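PDB 6KBC: CghA, which belongs to a fungal family of two-domain, calycin-like beta proteins and holds the ligand WK1 in a pocket lined by both domains. Local coordinates for residues S92-V97 and W350-S355; S59-V64 and W385-E390; A239-F244 and Y318-V323. All blocks are in the same frame, centred on the assembly; numbering follows the deposited sequence.

Overall arrangement
Contacts 1 and 2 join the N-terminal domain to the C-terminal one, whereas contact 3 lies within the C-terminal domain; the three centres are spaced about 15 to 17 Å apart. Contact 1 grips the polar end of WK1. Contact 2 is a buried apolar meeting, its Met-387 side chain about 6 Å from the ligand, and it touches contact 1 where Trp-350 CZ2 lies 4.1 Å from Gly-389 CA. Contact 3 joins contact 2 through neighbouring strands, with Gly-389 O 2.7 Å from Phe-244 N, a probable hydrogen bond. Its strand also supplies Ala-242 and Phe-244 to the pocket, although its charged cluster stands farther off, the Asp-241 side chain being about 9 Å from WK1.

Contact 1: residues S92-V97 and W350-S355; sequences SQHLVV and WAKPTS. With WK1 ((2S)-3-[(2S,4E)-4-[[(1R,2S,4aR,6S,8R,8aS)-2-[(E)-but-2-en-2-yl]-6,8-dimethyl-1,2,4a,5,6,7,8,8a-octahydronaphthalen-1-yl]-oxidanyl-methylidene]-3,5-bis(oxidanylidene)pyrrolidin-2-yl]-2-methyl-2-oxidanyl-propanoic acid), chain B.
Ser-92 and Trp-350 mark the closest backbone approach, with their CA atoms 7.4 Å apart, too far for strands 90-96 and 348-353 to pair directly. Direct side-chain contact is slight: Ser-92 OG rests 4.1 Å from Trp-350 CB while its hydrogen bond goes to Asn-82. The space between the strands is spanned by the acid end of WK1. His-94 sends NE2 edge-on to carboxylate oxygen O of WK1, 2.6 Å away, with the oxygen in the imidazole plane and an N-H...O angle of 160°. At its other nitrogen, ND1, the ring is hydrogen-bonded to Arg-78, and the two bonds probably hold the ring in this rotation. Lys-352 arrives from the other domain as a fully extended chain beyond CG, which carries NZ to the same oxygen O of WK1 at 2.5 Å. NZ also bonds the ligand hydroxyl O2, 2.8 Å away, and thus clasps two neighbouring groups at once. Beside this grip the Trp-350 indole offers a face, offset toward its rim, to the ligand methyl C18, which sits 3.5 Å from NE1; the N-H itself is used by Asn-364. Histidine and lysine meet through a shared acceptor, their nitrogens NE2 and NZ remaining 4.4 Å apart. No direct hydrogen bond joins the two segments; the ligand's carboxylate oxygen accepts from one donor of each domain, consistent with a site for an acid group.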
loop_
_atom_site.group_PDB
_atom_site.type_symbol
_atom_site.label_atom_id
_atom_site.label_comp_id
_atom_site.label_asym_id
_atom_site.label_seq_id
_atom_site.Cartn_x
_atom_site.Cartn_y
_atom_site.Cartn_z
ATOM N N SER A 92 8.325 0.293 -14.404
ATOM C CA SER A 92 7.046 -0.272 -14.010
ATOM C C SER A 92 6.764 -1.456 -14.907
ATOM O O SER A 92 6.695 -1.307 -16.129
ATOM C CB SER A 92 5.913 0.761 -14.119
ATOM O OG SER A 92 6.129 1.859 -13.238
ATOM N N GLN A 93 6.597 -2.623 -14.304
ATOM C CA GLN A 93 6.201 -3.794 -15.063
ATOM C C GLN A 93 5.378 -4.696 -14.165
ATOM O O GLN A 93 5.535 -4.693 -12.940
ATOM C CB GLN A 93 7.411 -4.564 -15.604
ATOM C CG GLN A 93 8.102 -3.925 -16.786
ATOM C CD GLN A 93 9.145 -4.846 -17.380
ATOM O OE1 GLN A 93 9.048 -6.068 -17.250
ATOM N NE2 GLN A 93 10.151 -4.269 -18.032
ATOM N N HIS A 94 4.493 -5.457 -14.793
ATOM C CA HIS A 94 3.818 -6.573 -14.157
ATOM C C HIS A 94 4.528 -7.857 -14.541
ATOM O O HIS A 94 4.874 -8.058 -15.708
ATOM C CB HIS A 94 2.358 -6.656 -14.591
ATOM C CG HIS A 94 1.531 -5.488 -14.161
ATOM N ND1 HIS A 94 0.210 -5.337 -14.524
ATOM C CD2 HIS A 94 1.833 -4.421 -13.384
ATOM C CE1 HIS A 94 -0.264 -4.222 -13.998
ATOM N NE2 HIS A 94 0.700 -3.651 -13.295
ATOM N N LEU A 95 4.765 -8.703 -13.552
ATOM C CA LEU A 95 5.150 -10.091 -13.781
ATOM C C LEU A 95 3.871 -10.905 -13.665
ATOM O O LEU A 95 3.394 -11.174 -12.562
ATOM C CB LEU A 95 6.197 -10.547 -12.775
ATOM C CG LEU A 95 7.449 -9.686 -12.684
ATOM C CD1 LEU A 95 8.404 -10.276 -11.655
ATOM C CD2 LEU A 95 8.100 -9.587 -14.047
ATOM N N VAL A 96 3.292 -11.258 -14.800
ATOM C CA VAL A 96 2.096 -12.088 -14.832
ATOM C C VAL A 96 2.533 -13.544 -14.891
ATOM O O VAL A 96 3.308 -13.930 -15.772
ATOM C CB VAL A 96 1.209 -11.726 -16.030
ATOM C CG1 VAL A 96 -0.116 -12.477 -15.956
ATOM C CG2 VAL A 96 0.986 -10.212 -16.090
ATOM N N VAL A 97 2.046 -14.348 -13.951
ATOM C CA VAL A 97 2.511 -15.724 -13.796
ATOM C C VAL A 97 1.303 -16.650 -13.739
ATOM O O VAL A 97 0.188 -16.229 -13.386
ATOM C CB VAL A 97 3.394 -15.891 -12.535
ATOM C CG1 VAL A 97 4.630 -15.011 -12.637
ATOM C CG2 VAL A 97 2.600 -15.585 -11.277
ATOM N N TRP A 350 4.676 6.905 -11.401
ATOM C CA TRP A 350 3.894 6.248 -12.431
ATOM C C TRP A 350 2.655 7.089 -12.686
ATOM O O TRP A 350 2.276 7.934 -11.874
ATOM C CB TRP A 350 3.532 4.798 -12.047
ATOM C CG TRP A 350 2.489 4.655 -10.973
ATOM C CD1 TRP A 350 1.126 4.756 -11.117
ATOM C CD2 TRP A 350 2.725 4.343 -9.600
ATOM N NE1 TRP A 350 0.507 4.534 -9.909
ATOM C CE2 TRP A 350 1.464 4.286 -8.960
ATOM C CE3 TRP A 350 3.882 4.106 -8.845
ATOM C CZ2 TRP A 350 1.330 4.011 -7.607
ATOM C CZ3 TRP A 350 3.744 3.831 -7.491
ATOM C CH2 TRP A 350 2.474 3.786 -6.887
ATOM N N ALA A 351 2.055 6.876 -13.848
ATOM C CA ALA A 351 0.835 7.587 -14.223
ATOM C C ALA A 351 0.179 6.779 -15.319
ATOM O O ALA A 351 0.774 6.597 -16.386
ATOM C CB ALA A 351 1.135 9.006 -14.701
ATOM N N LYS A 352 -1.011 6.261 -15.051
ATOM C CA LYS A 352 -1.715 5.509 -16.068
ATOM C C LYS A 352 -3.205 5.805 -15.987
ATOM O O LYS A 352 -3.737 6.054 -14.894
ATOM C CB LYS A 352 -1.462 4.004 -15.923
ATOM C CG LYS A 352 -1.979 3.403 -14.652
ATOM C CD LYS A 352 -1.693 1.898 -14.628
ATOM C CE LYS A 352 -2.226 1.281 -13.353
ATOM N NZ LYS A 352 -1.981 -0.190 -13.266
ATOM N N PRO A 353 -3.897 5.798 -17.125
ATOM C CA PRO A 353 -5.345 6.051 -17.121
ATOM C C PRO A 353 -6.105 4.934 -16.432
ATOM O O PRO A 353 -5.728 3.762 -16.507
ATOM C CB PRO A 353 -5.705 6.108 -18.615
ATOM C CG PRO A 353 -4.418 6.359 -19.332
ATOM C CD PRO A 353 -3.355 5.679 -18.492
ATOM N N THR A 354 -7.192 5.301 -15.751
ATOM C CA THR A 354 -8.133 4.314 -15.234
ATOM C C THR A 354 -9.483 4.423 -15.937
ATOM O O THR A 354 -10.474 3.872 -15.457
ATOM C CB THR A 354 -8.339 4.465 -13.728
ATOM O OG1 THR A 354 -8.774 5.797 -13.449
ATOM C CG2 THR A 354 -7.031 4.149 -12.937
ATOM N N SER A 355 -9.537 5.173 -17.023
ATOM C CA SER A 355 -10.722 5.296 -17.855
ATOM C C SER A 355 -10.256 5.769 -19.215
ATOM O O SER A 355 -9.103 6.165 -19.390
ATOM C CB SER A 355 -11.721 6.286 -17.259
ATOM O OG SER A 355 -11.202 7.597 -17.393
HETATM O O WK1 B . 0.076 -1.353 -12.335
HETATM C C17 WK1 B . 0.655 -0.944 -11.361
HETATM O O1 WK1 B . 1.845 -1.025 -11.243
HETATM C C19 WK1 B . -0.096 -0.307 -10.265
HETATM O O2 WK1 B . -1.440 -0.140 -10.563
HETATM C C18 WK1 B . 0.446 1.072 -10.045
HETATM C C20 WK1 B . 0.068 -1.268 -9.120
HETATM C C22 WK1 B . -0.281 -0.633 -7.836
HETATM N N WK1 B . -0.008 -1.366 -6.615
HETATM C C21 WK1 B . -1.062 -1.294 -5.809
HETATM O O5 WK1 B . -1.077 -1.851 -4.620
HETATM C C23 WK1 B . -1.650 -0.212 -7.644
HETATM O O4 WK1 B . -2.368 0.484 -8.503
HETATM C C24 WK1 B . -2.204 -0.566 -6.383
HETATM C C16 WK1 B . -3.537 -0.254 -5.880
HETATM O O3 WK1 B . -4.310 0.426 -6.636
HETATM C C9 WK1 B . -3.914 -0.592 -4.499
HETATM C C8 WK1 B . -3.333 0.637 -3.744
HETATM C C12 WK1 B . -1.992 1.198 -4.170
HETATM C C13 WK1 B . -0.863 0.865 -3.585
HETATM C C90 WK1 B . 0.442 1.430 -4.033
HETATM C C14 WK1 B . -1.919 2.167 -5.295
HETATM C C7 WK1 B . -4.273 1.803 -3.770
HETATM C C6 WK1 B . -5.507 1.628 -3.379
HETATM C C3 WK1 B . -5.969 0.216 -3.209
HETATM C C4 WK1 B . -5.410 -0.729 -4.253
HETATM C C5 WK1 B . -5.715 -2.138 -3.782
HETATM C C11 WK1 B . -5.363 -3.125 -4.849
HETATM C C2 WK1 B . -7.447 0.016 -2.996
HETATM C C1 WK1 B . -7.567 -1.316 -2.324
HETATM C C10 WK1 B . -8.930 -1.646 -1.812
HETATM C C WK1 B . -7.142 -2.355 -3.316
#

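Contact 2: residues S59-V64 and W385-E390; sequences SAAFTV and WGMTGE
Met-387 reaches from strand 382-392 toward Ala-61 and Thr-63 of strand 60-69, and these three side chains give a compact example of how a methionine side chain can bridge two strands that do not pair. The strands exchange no hydrogen bonds; their nearest CA atoms, those of Ala-61 and Met-387, are 7.7 Å apart, and each strand pairs with neighbours of its own domain. Met-387 contributes over half of the buried surface. Its CG lies between the backbone N and carbonyl carbon (chi1 57°), the next torsion is extended, and the turn comes only at the last one, chi3 66°. That final bend swings the terminal methyl alongside the opposite strand, where CE of Met-387 meets the methyl CB of Ala-61 at 4.0 Å. The same CE lies 4.1 Å from Phe-62 O, so the methyl also borders a backbone carbonyl oxygen. Thr-63, two residues on, directs its CB to the same side as Ala-61, and this CB comes to 4.7 Å from Met-387 SD, a looser approach beside the sulfur. Phe-62, between them, has its CB directed away, and its ring packs on Ile-81 and Ala-83. On the other face of strand 382-392, Thr-388 OG1 donates to Glu-390 OE1 at 2.7 Å, on the anti side of the carboxylate, which is held further by His-345 and Asn-322. Trp-349 touches Ala-61, Thr-63 and Met-387 alike, and Asp-52 also borders the methionine, which is thus buried among both apolar and polar neighbours. The arrangement is that of an interface between two calycin-like beta domains, packed through side chains of several strands, here 60-69 and 46-54 against 382-392 and 348-353, close to the WK1 pocket.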
loop_
_atom_site.group_PDB
_atom_site.type_symbol
_atom_site.label_atom_id
_atom_site.label_comp_id
_atom_site.label_asym_id
_atom_site.label_seq_id
_atom_site.Cartn_x
_atom_site.Cartn_y
_atom_site.Cartn_z
ATOM N N SER A 59 15.662 9.515 -2.679
ATOM C CA SER A 59 16.486 9.287 -3.861
ATOM C C SER A 59 16.111 8.022 -4.605
ATOM O O SER A 59 16.589 7.809 -5.725
ATOM C CB SER A 59 17.967 9.231 -3.471
ATOM O OG SER A 59 18.194 8.127 -2.601
ATOM N N ALA A 60 15.271 7.180 -4.019
ATOM C CA ALA A 60 14.842 5.958 -4.673
ATOM C C ALA A 60 13.597 5.461 -3.964
ATOM O O ALA A 60 13.378 5.748 -2.785
ATOM C CB ALA A 60 15.934 4.880 -4.661
ATOM N N ALA A 61 12.778 4.730 -4.702
ATOM C CA ALA A 61 11.553 4.191 -4.143
ATOM C C ALA A 61 11.228 2.924 -4.905
ATOM O O ALA A 61 11.529 2.797 -6.095
ATOM C CB ALA A 61 10.385 5.195 -4.241
ATOM N N PHE A 62 10.589 1.993 -4.216
ATOM C CA PHE A 62 10.293 0.707 -4.817
ATOM C C PHE A 62 9.036 0.167 -4.167
ATOM O O PHE A 62 8.870 0.268 -2.955
ATOM C CB PHE A 62 11.450 -0.296 -4.618
ATOM C CG PHE A 62 11.168 -1.651 -5.206
ATOM C CD1 PHE A 62 11.480 -1.918 -6.522
ATOM C CD2 PHE A 62 10.568 -2.643 -4.445
ATOM C CE1 PHE A 62 11.192 -3.149 -7.082
ATOM C CE2 PHE A 62 10.287 -3.890 -4.992
ATOM C CZ PHE A 62 10.595 -4.139 -6.313
ATOM N N THR A 63 8.166 -0.423 -4.969
ATOM C CA THR A 63 6.997 -1.059 -4.394
ATOM C C THR A 63 6.599 -2.213 -5.297
ATOM O O THR A 63 6.737 -2.139 -6.520
ATOM C CB THR A 63 5.834 -0.070 -4.204
ATOM O OG1 THR A 63 4.794 -0.695 -3.437
ATOM C CG2 THR A 63 5.272 0.406 -5.548
ATOM N N VAL A 64 6.148 -3.288 -4.674
ATOM C CA VAL A 64 5.608 -4.430 -5.388
ATOM C C VAL A 64 4.327 -4.835 -4.682
ATOM O O VAL A 64 4.266 -4.859 -3.446
ATOM C CB VAL A 64 6.625 -5.597 -5.442
ATOM C CG1 VAL A 64 7.084 -5.982 -4.036
ATOM C CG2 VAL A 64 6.042 -6.784 -6.169
ATOM N N TRP A 385 10.262 12.466 3.533
ATOM C CA TRP A 385 10.016 11.914 2.216
ATOM C C TRP A 385 9.026 10.770 2.347
ATOM O O TRP A 385 8.904 10.139 3.397
ATOM C CB TRP A 385 11.326 11.427 1.587
ATOM C CG TRP A 385 12.224 12.565 1.364
ATOM C CD1 TRP A 385 13.218 13.023 2.192
ATOM C CD2 TRP A 385 12.169 13.452 0.265
ATOM N NE1 TRP A 385 13.801 14.143 1.646
ATOM C CE2 TRP A 385 13.171 14.429 0.461
ATOM C CE3 TRP A 385 11.364 13.518 -0.878
ATOM C CZ2 TRP A 385 13.396 15.454 -0.449
ATOM C CZ3 TRP A 385 11.600 14.529 -1.790
ATOM C CH2 TRP A 385 12.601 15.491 -1.563
ATOM N N GLY A 386 8.334 10.496 1.259
ATOM C CA GLY A 386 7.379 9.414 1.279
ATOM C C GLY A 386 6.923 9.107 -0.122
ATOM O O GLY A 386 7.466 9.621 -1.102
ATOM N N MET A 387 5.919 8.252 -0.212
ATOM C CA MET A 387 5.342 7.968 -1.506
ATOM C C MET A 387 3.837 8.074 -1.369
ATOM O O MET A 387 3.284 7.877 -0.282
ATOM C CB MET A 387 5.725 6.576 -2.007
ATOM C CG MET A 387 5.338 5.480 -1.075
ATOM S SD MET A 387 5.821 3.856 -1.695
ATOM C CE MET A 387 7.627 3.999 -1.633
ATOM N N THR A 388 3.175 8.422 -2.470
ATOM C CA THR A 388 1.731 8.367 -2.522
ATOM C C THR A 388 1.313 7.613 -3.772
ATOM O O THR A 388 1.998 7.638 -4.800
ATOM C CB THR A 388 1.044 9.775 -2.520
ATOM O OG1 THR A 388 1.429 10.505 -3.685
ATOM C CG2 THR A 388 1.398 10.572 -1.266
ATOM N N GLY A 389 0.197 6.911 -3.651
ATOM C CA GLY A 389 -0.461 6.310 -4.783
ATOM C C GLY A 389 -1.840 6.923 -4.804
ATOM O O GLY A 389 -2.582 6.793 -3.827
ATOM N N GLU A 390 -2.182 7.613 -5.890
ATOM C CA GLU A 390 -3.371 8.462 -5.942
ATOM C C GLU A 390 -4.222 7.950 -7.088
ATOM O O GLU A 390 -3.881 8.161 -8.255
ATOM C CB GLU A 390 -2.978 9.929 -6.125
ATOM C CG GLU A 390 -1.896 10.336 -5.113
ATOM C CD GLU A 390 -1.490 11.789 -5.221
ATOM O OE1 GLU A 390 -0.552 12.168 -4.500
ATOM O OE2 GLU A 390 -2.109 12.551 -6.003
#

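Contact 3: residues A239-F244 and Y318-V323; sequences ATDALF and YRDKNV
Thr-240 and Asp-241 approach the loop 318-323 where the chain turns a corner at Thr-240, and the backbones stay well apart, the nearest CA atoms, those of Asp-241 and Asp-320, being 10.2 Å from each other. Arg-319 bridges the distance. CG stands anti to the backbone N (chi1 -175°) and the chain bends at chi3, bringing the guanidinium edge to both segments. NH1 donates to Thr-240 O at 3.0 Å, close to the guanidinium plane. NH2 forms a salt bridge with Asp-241 OD2 at 2.8 Å, but the N-H...O angle of only 115° makes the hydrogen bond weak. The carboxylate and guanidinium planes are turned 40° apart. Within its own loop Arg-319 is held more firmly, side-on: NE bonds Asp-320 OD1 at 3.0 Å, from above the carboxylate plane, and NH2 bonds Asp-320 OD2 at 2.9 Å, the one oxygen met on its syn side. NH2 is shared by both aspartates, and their OD2 atoms lie 3.8 Å apart. Their like charges are probably offset by the guanidinium and by Lys-307, which forms salt bridges with both of these oxygens, while Arg-258 takes the other oxygen of Asp-241. The loop is braced in addition by Lys-321, the centre of an inverse gamma turn, whose NZ reaches Tyr-318 O at 2.8 Å. Across the strand pair, Thr-240 and Asp-241 both face Val-260. The site thus combines a classic beta bulge with a salt-bridge network that ties the loop before strand 324-330 to strand 239-249, which lies between strands 252-261 and 382-392.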
loop_
_atom_site.group_PDB
_atom_site.type_symbol
_atom_site.label_atom_id
_atom_site.label_comp_id
_atom_site.label_asym_id
_atom_site.label_seq_id
_atom_site.Cartn_x
_atom_site.Cartn_y
_atom_site.Cartn_z
ATOM N N ALA A 239 -15.419 2.580 -5.541
ATOM C CA ALA A 239 -14.671 3.766 -5.139
ATOM C C ALA A 239 -14.556 4.763 -6.285
ATOM O O ALA A 239 -14.550 4.389 -7.463
ATOM C CB ALA A 239 -13.253 3.393 -4.651
ATOM N N THR A 240 -14.442 6.047 -5.926
ATOM C CA THR A 240 -14.032 7.080 -6.876
ATOM C C THR A 240 -12.634 7.603 -6.594
ATOM O O THR A 240 -12.070 8.318 -7.431
ATOM C CB THR A 240 -15.007 8.270 -6.876
ATOM O OG1 THR A 240 -15.242 8.711 -5.530
ATOM C CG2 THR A 240 -16.347 7.863 -7.515
ATOM N N ASP A 241 -12.056 7.242 -5.452
ATOM C CA ASP A 241 -10.777 7.791 -5.035
ATOM C C ASP A 241 -10.109 6.810 -4.086
ATOM O O ASP A 241 -10.752 6.290 -3.170
ATOM C CB ASP A 241 -10.967 9.153 -4.361
ATOM C CG ASP A 241 -9.743 10.040 -4.475
ATOM O OD1 ASP A 241 -8.674 9.651 -3.956
ATOM O OD2 ASP A 241 -9.839 11.113 -5.106
ATOM N N ALA A 242 -8.825 6.563 -4.307
ATOM C CA ALA A 242 -8.040 5.752 -3.387
ATOM C C ALA A 242 -6.715 6.463 -3.183
ATOM O O ALA A 242 -6.102 6.915 -4.152
ATOM C CB ALA A 242 -7.823 4.332 -3.926
ATOM N N LEU A 243 -6.294 6.602 -1.931
ATOM C CA LEU A 243 -5.026 7.249 -1.618
ATOM C C LEU A 243 -4.191 6.325 -0.747
ATOM O O LEU A 243 -4.578 6.026 0.389
ATOM C CB LEU A 243 -5.240 8.575 -0.899
ATOM C CG LEU A 243 -3.936 9.172 -0.336
ATOM C CD1 LEU A 243 -3.006 9.570 -1.461
ATOM C CD2 LEU A 243 -4.261 10.363 0.553
ATOM N N PHE A 244 -3.052 5.887 -1.276
ATOM C CA PHE A 244 -2.015 5.216 -0.491
ATOM C C PHE A 244 -0.966 6.232 -0.074
ATOM O O PHE A 244 -0.528 7.038 -0.894
ATOM C CB PHE A 244 -1.331 4.108 -1.294
ATOM C CG PHE A 244 -0.170 3.457 -0.554
ATOM C CD1 PHE A 244 -0.393 2.400 0.313
ATOM C CD2 PHE A 244 1.131 3.923 -0.716
ATOM C CE1 PHE A 244 0.675 1.797 1.016
ATOM C CE2 PHE A 244 2.206 3.334 -0.026
ATOM C CZ PHE A 244 1.970 2.275 0.844
ATOM N N TYR A 318 -4.479 13.728 -14.316
ATOM C CA TYR A 318 -5.748 13.131 -14.708
ATOM C C TYR A 318 -6.911 13.911 -14.122
ATOM O O TYR A 318 -7.003 15.112 -14.367
ATOM C CB TYR A 318 -5.756 11.657 -14.319
ATOM C CG TYR A 318 -4.693 10.882 -15.063
ATOM C CD1 TYR A 318 -4.870 10.560 -16.409
ATOM C CD2 TYR A 318 -3.520 10.473 -14.432
ATOM C CE1 TYR A 318 -3.909 9.853 -17.115
ATOM C CE2 TYR A 318 -2.543 9.762 -15.132
ATOM C CZ TYR A 318 -2.747 9.462 -16.476
ATOM O OH TYR A 318 -1.791 8.762 -17.177
ATOM N N ARG A 319 -7.805 13.274 -13.367
ATOM C CA ARG A 319 -9.009 13.988 -12.943
ATOM C C ARG A 319 -8.663 15.189 -12.070
ATOM O O ARG A 319 -9.113 16.314 -12.325
ATOM C CB ARG A 319 -9.968 13.057 -12.201
ATOM C CG ARG A 319 -11.279 13.760 -11.857
ATOM C CD ARG A 319 -12.127 12.958 -10.892
ATOM N NE ARG A 319 -11.483 12.864 -9.580
ATOM C CZ ARG A 319 -11.650 11.850 -8.743
ATOM N NH1 ARG A 319 -12.426 10.828 -9.089
ATOM N NH2 ARG A 319 -11.022 11.845 -7.570
ATOM N N ASP A 320 -7.871 14.969 -11.033
ATOM C CA ASP A 320 -7.532 16.006 -10.069
ATOM C C ASP A 320 -6.149 16.533 -10.386
ATOM O O ASP A 320 -5.179 15.773 -10.411
ATOM C CB ASP A 320 -7.573 15.465 -8.639
ATOM C CG ASP A 320 -8.890 14.805 -8.330
ATOM O OD1 ASP A 320 -9.923 15.337 -8.805
ATOM O OD2 ASP A 320 -8.896 13.782 -7.614
ATOM N N LYS A 321 -6.060 17.836 -10.577
ATOM C CA LYS A 321 -4.799 18.497 -10.888
ATOM C C LYS A 321 -4.099 18.919 -9.601
ATOM O O LYS A 321 -3.748 20.087 -9.406
ATOM C CB LYS A 321 -5.083 19.697 -11.791
ATOM C CG LYS A 321 -5.817 19.354 -13.106
ATOM C CD LYS A 321 -5.255 18.108 -13.775
ATOM C CE LYS A 321 -5.814 17.900 -15.198
ATOM N NZ LYS A 321 -7.283 17.798 -15.136
ATOM N N ASN A 322 -3.929 17.972 -8.672
ATOM C CA ASN A 322 -3.415 18.322 -7.356
ATOM C C ASN A 322 -1.885 18.306 -7.331
ATOM O O ASN A 322 -1.229 17.561 -8.064
ATOM C CB ASN A 322 -3.972 17.382 -6.275
ATOM C CG ASN A 322 -3.586 15.936 -6.497
ATOM O OD1 ASN A 322 -3.765 15.397 -7.594
ATOM N ND2 ASN A 322 -3.076 15.284 -5.440
ATOM N N VAL A 323 -1.317 19.163 -6.476
ATOM C CA VAL A 323 0.129 19.201 -6.316
ATOM C C VAL A 323 0.567 18.337 -5.148
ATOM O O VAL A 323 1.767 18.225 -4.881
ATOM C CB VAL A 323 0.601 20.659 -6.145
ATOM C CG1 VAL A 323 0.219 21.504 -7.434
ATOM C CG2 VAL A 323 0.000 21.275 -4.909
#